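Local coordinates for protein BtGH115A (Bacteroides thetaiotaomicron, PDB 5BY3) that acts as a family GH115 glycoside hydrolase, a 4-O-methyl-alpha-glucuronidase with specificity for decorated arabinogalactans, at residues L413-Q416 with Q417-A421; Q443-L446 with F447-A451. All coordinates share one frame; numbering follows the deposited sequence.

Interaction 1: L413-Q416 with Q417-A421; sequences LIYQ and QMKQA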
loop_
_atom_site.group_PDB
_atom_site.type_symbol
_atom_site.label_atom_id
_atom_site.label_comp_id
_atom_site.label_asym_id
_atom_site.label_seq_id
_atom_site.Cartn_x
_atom_site.Cartn_y
_atom_site.Cartn_z
ATOM N N LEU A 413 4.218 -6.178 7.531
ATOM C CA LEU A 413 3.198 -5.434 8.246
ATOM C C LEU A 413 1.996 -5.280 7.310
ATOM O O LEU A 413 0.832 -5.443 7.739
ATOM C CB LEU A 413 3.737 -4.100 8.785
ATOM C CG LEU A 413 2.716 -2.995 9.156
ATOM C CD1 LEU A 413 1.939 -3.347 10.434
ATOM C CD2 LEU A 413 3.392 -1.631 9.253
ATOM N N ILE A 414 2.281 -4.990 6.043
ATOM C CA ILE A 414 1.250 -4.945 5.064
ATOM C C ILE A 414 0.568 -6.313 5.123
ATOM O O ILE A 414 -0.652 -6.371 5.355
ATOM C CB ILE A 414 1.783 -4.580 3.664
ATOM C CG1 ILE A 414 2.361 -3.165 3.675
ATOM C CG2 ILE A 414 0.708 -4.721 2.559
ATOM C CD1 ILE A 414 3.209 -2.937 2.432
ATOM N N TYR A 415 1.348 -7.392 4.954
ATOM C CA TYR A 415 0.804 -8.742 5.005
ATOM C C TYR A 415 -0.106 -8.966 6.198
ATOM O O TYR A 415 -1.283 -9.308 5.997
ATOM C CB TYR A 415 1.865 -9.821 5.032
ATOM C CG TYR A 415 1.232 -11.194 5.090
ATOM C CD1 TYR A 415 0.507 -11.675 4.012
ATOM C CD2 TYR A 415 1.310 -12.000 6.244
ATOM C CE1 TYR A 415 -0.137 -12.910 4.059
ATOM C CE2 TYR A 415 0.696 -13.271 6.298
ATOM C CZ TYR A 415 -0.026 -13.708 5.191
ATOM O OH TYR A 415 -0.643 -14.934 5.173
ATOM N N GLN A 416 0.420 -8.776 7.422
ATOM C CA GLN A 416 -0.352 -9.162 8.587
ATOM C C GLN A 416 -1.632 -8.347 8.803
ATOM O O GLN A 416 -2.623 -8.887 9.291
ATOM C CB GLN A 416 0.494 -9.319 9.851
ATOM C CG GLN A 416 0.553 -8.129 10.801
ATOM C CD GLN A 416 -0.627 -7.966 11.764
ATOM O OE1 GLN A 416 -1.206 -8.919 12.295
ATOM N NE2 GLN A 416 -0.958 -6.725 12.010
ATOM N N GLN A 417 -1.602 -7.071 8.451
ATOM C CA GLN A 417 -2.756 -6.240 8.580
ATOM C C GLN A 417 -3.812 -6.608 7.554
ATOM O O GLN A 417 -4.993 -6.688 7.903
ATOM C CB GLN A 417 -2.392 -4.758 8.499
ATOM C CG GLN A 417 -1.792 -4.184 9.792
ATOM C CD GLN A 417 -2.812 -4.142 10.931
ATOM O OE1 GLN A 417 -2.615 -4.767 11.991
ATOM N NE2 GLN A 417 -3.929 -3.416 10.706
HETATM N N MSE A 418 -3.385 -6.864 6.318
HETATM C CA MSE A 418 -4.317 -7.042 5.201
HETATM C C MSE A 418 -4.884 -8.440 5.195
HETATM O O MSE A 418 -6.035 -8.631 4.816
HETATM C CB MSE A 418 -3.735 -6.718 3.806
HETATM C CG MSE A 418 -3.340 -5.269 3.636
HETATM SE SE MSE A 418 -4.798 -4.000 3.981
HETATM C CE MSE A 418 -6.004 -4.626 2.552
ATOM N N LYS A 419 -4.078 -9.418 5.583
ATOM C CA LYS A 419 -4.565 -10.776 5.844
ATOM C C LYS A 419 -5.657 -10.715 6.924
ATOM O O LYS A 419 -6.762 -11.237 6.719
ATOM C CB LYS A 419 -3.411 -11.699 6.253
ATOM C CG LYS A 419 -3.794 -13.022 6.879
ATOM C CD LYS A 419 -4.009 -14.117 5.843
ATOM C CE LYS A 419 -4.424 -15.427 6.506
ATOM N NZ LYS A 419 -4.821 -16.417 5.467
ATOM N N GLN A 420 -5.370 -10.043 8.033
ATOM C CA GLN A 420 -6.375 -9.866 9.060
ATOM C C GLN A 420 -7.627 -9.195 8.509
ATOM O O GLN A 420 -8.729 -9.656 8.791
ATOM C CB GLN A 420 -5.839 -9.156 10.301
ATOM C CG GLN A 420 -6.767 -9.285 11.514
ATOM C CD GLN A 420 -6.075 -8.960 12.821
ATOM O OE1 GLN A 420 -5.589 -7.846 13.013
ATOM N NE2 GLN A 420 -6.032 -9.925 13.730
ATOM N N ALA A 421 -7.460 -8.157 7.694
ATOM C CA ALA A 421 -8.595 -7.476 7.070
ATOM C C ALA A 421 -9.500 -8.424 6.261
ATOM O O ALA A 421 -10.734 -8.400 6.422
ATOM C CB ALA A 421 -8.116 -6.315 6.204
#

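Interaction 2: Q443-L446 with F447-A451; sequences QIEL and FMDMA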
loop_
_atom_site.group_PDB
_atom_site.type_symbol
_atom_site.label_atom_id
_atom_site.label_comp_id
_atom_site.label_asym_id
_atom_site.label_seq_id
_atom_site.Cartn_x
_atom_site.Cartn_y
_atom_site.Cartn_z
ATOM N N GLN A 443 5.639 -3.026 -2.781
ATOM C CA GLN A 443 4.458 -3.058 -1.870
ATOM C C GLN A 443 3.108 -3.081 -2.618
ATOM O O GLN A 443 2.181 -3.802 -2.224
ATOM C CB GLN A 443 4.464 -1.908 -0.858
ATOM C CG GLN A 443 5.616 -1.929 0.162
ATOM C CD GLN A 443 6.880 -1.157 -0.274
ATOM O OE1 GLN A 443 7.062 -0.842 -1.460
ATOM N NE2 GLN A 443 7.762 -0.863 0.683
ATOM N N ILE A 444 3.050 -2.329 -3.718
ATOM C CA ILE A 444 1.895 -2.223 -4.569
ATOM C C ILE A 444 1.592 -3.605 -5.137
ATOM O O ILE A 444 0.444 -4.049 -5.109
ATOM C CB ILE A 444 2.118 -1.183 -5.697
ATOM C CG1 ILE A 444 2.213 0.240 -5.109
ATOM C CG2 ILE A 444 1.016 -1.256 -6.770
ATOM C CD1 ILE A 444 2.774 1.295 -6.062
ATOM N N GLU A 445 2.604 -4.295 -5.633
ATOM C CA GLU A 445 2.344 -5.584 -6.240
ATOM C C GLU A 445 1.963 -6.618 -5.171
ATOM O O GLU A 445 1.091 -7.475 -5.396
ATOM C CB GLU A 445 3.537 -6.056 -7.060
ATOM C CG GLU A 445 3.247 -7.312 -7.874
ATOM C CD GLU A 445 4.372 -7.696 -8.806
ATOM O OE1 GLU A 445 5.149 -6.814 -9.226
ATOM O OE2 GLU A 445 4.469 -8.898 -9.137
ATOM N N LEU A 446 2.592 -6.535 -4.007
ATOM C CA LEU A 446 2.189 -7.374 -2.894
ATOM C C LEU A 446 0.691 -7.163 -2.573
ATOM O O LEU A 446 -0.084 -8.107 -2.581
ATOM C CB LEU A 446 3.064 -7.108 -1.665
ATOM C CG LEU A 446 2.783 -7.941 -0.392
ATOM C CD1 LEU A 446 2.878 -9.470 -0.630
ATOM C CD2 LEU A 446 3.724 -7.475 0.721
ATOM N N PHE A 447 0.302 -5.919 -2.306
ATOM C CA PHE A 447 -1.069 -5.573 -2.065
ATOM C C PHE A 447 -1.985 -6.137 -3.165
ATOM O O PHE A 447 -3.024 -6.698 -2.865
ATOM C CB PHE A 447 -1.171 -4.045 -2.002
ATOM C CG PHE A 447 -2.438 -3.521 -1.374
ATOM C CD1 PHE A 447 -3.558 -3.243 -2.158
ATOM C CD2 PHE A 447 -2.498 -3.269 0.001
ATOM C CE1 PHE A 447 -4.726 -2.750 -1.580
ATOM C CE2 PHE A 447 -3.660 -2.763 0.578
ATOM C CZ PHE A 447 -4.763 -2.501 -0.225
HETATM N N MSE A 448 -1.581 -6.004 -4.427
HETATM C CA MSE A 448 -2.456 -6.361 -5.556
HETATM C C MSE A 448 -2.550 -7.846 -5.711
HETATM O O MSE A 448 -3.626 -8.338 -6.080
HETATM C CB MSE A 448 -2.124 -5.711 -6.910
HETATM C CG MSE A 448 -2.297 -4.194 -6.911
HETATM SE SE MSE A 448 -4.076 -3.567 -6.316
HETATM C CE MSE A 448 -3.449 -1.897 -5.530
ATOM N N ASP A 449 -1.444 -8.545 -5.440
ATOM C CA ASP A 449 -1.422 -10.017 -5.326
ATOM C C ASP A 449 -2.343 -10.516 -4.222
ATOM O O ASP A 449 -3.067 -11.494 -4.428
ATOM C CB ASP A 449 -0.006 -10.573 -5.076
ATOM C CG ASP A 449 0.882 -10.562 -6.336
ATOM O OD1 ASP A 449 0.350 -10.392 -7.448
ATOM O OD2 ASP A 449 2.120 -10.707 -6.213
HETATM N N MSE A 450 -2.305 -9.842 -3.061
HETATM C CA MSE A 450 -3.144 -10.208 -1.922
HETATM C C MSE A 450 -4.581 -10.164 -2.349
HETATM O O MSE A 450 -5.297 -11.144 -2.194
HETATM C CB MSE A 450 -2.834 -9.360 -0.708
HETATM C CG MSE A 450 -1.662 -10.049 -0.030
HETATM SE SE MSE A 450 -0.997 -8.944 1.445
HETATM C CE MSE A 450 -2.226 -9.851 2.703
ATOM N N ALA A 451 -4.947 -9.070 -2.999
ATOM C CA ALA A 451 -6.312 -8.744 -3.385
ATOM C C ALA A 451 -6.779 -9.629 -4.516
ATOM O O ALA A 451 -7.981 -9.878 -4.649
ATOM C CB ALA A 451 -6.415 -7.271 -3.781
#

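Interaction 1: L413-Q416 with Q417-A421
Leu413, Ile414, Tyr415 and Gln416 offer their carbonyls to the amides of Gln417, Met418, Lys419 and Gln420, four successive i to i+4 bonds of one alpha helix. The shortest is Lys419 N to Tyr415 O at 2.8 Å. The last, Gln420 N to Gln416 O, is longer at 3.2 Å, with its donor 45° out of the carbonyl plane.

Tyr415 and Lys419 carry the main side-chain contact. Both run side by side in the same direction. Lys419 CB sits over one face of the Tyr415 ring, toward its rim, 4.2 Å from the centroid. This is a CH-pi contact, 17° off the ring normal. Farther out, Lys419 CD lies 3.5 Å from Tyr415 OH. Tyr415 CG is anti to the backbone N (chi1 180°), and this swings the ring along the helix toward Lys419. The two polar ends share a partner: Ser458 OG is hydrogen-bonded to both Tyr415 OH and Lys419 NZ.

The helix is the crossover of a beta-alpha-beta unit in the TIM-barrel domain, between strands 388-393 and 429-433. On the side that faces strand 388-393, Ile414 and Met418 pack together. Ile414 CG2 lies 4.2 Å from CG of Met418, a selenomethionine, and both side chains touch Tyr392 of that strand. Leu413 CD1 lies 3.9 Å from CG of Gln417, one turn on.

Interaction 2: Q443-L446 with F447-A451
Leu446 and Phe447 meet at the middle of helix 441-452, which follows strand 429-433 of the TIM barrel and covers that strand and strand 162-166. Leu446 CG is anti to its own N (chi1 -179°) and lies 4.3 Å from SE of Met450, a selenomethionine one turn on. Leu446 O accepts the Met450 amide at 2.9 Å.

Phe447 N bonds to Gln443 O at 2.8 Å, almost straight at the hydrogen. The Phe447 ring meets that of Trp430 in strand 429-433, their planes about 55° apart. Met448, also selenomethionine, sets its CG 4.4 Å from Ile444 CG2 and rests on Ile165 of strand 162-166.

Glu445 runs out as an extended chain to its polar partners. Its OE2 forms a salt bridge with Arg472, and its OE1 takes hydrogen bonds from the indole nitrogens of Trp132 and Trp469. Asp449 stands next to it, with its carboxylate nearly perpendicular to that of Glu445 (89°). Asp449 OD2 is hydrogen-bonded to His465 NE2. Replacing Asp449 by a leucine would probably leave His465 NE2 without this mate and set an apolar branch beside Glu445. The two acids come close without bonding: Asp449 OD2 is 4.2 Å from Glu445 OE2 and 3.9 Å from Glu445 CG.

Interaction 1 comes first along the chain, on helix 411-423, and interaction 2 follows on helix 441-452. Strand 429-433 of the eight-stranded parallel barrel runs between them. Their centres are about 11 Å apart, and the two helices pack directly on each other. Met418 CE lies 3.6 Å from Phe447 CE2. Ile414 CD1 is 3.5 Å from Gln443 CG. Met450 CE is 3.5 Å from Tyr415 O. The two helices pack side by side against strands 388-393 and 429-433. Leu404, before helix 411-423, and Asp436, between the two helices, bind a nickel ion. The Ile444 side chain is about 10 Å from that ion.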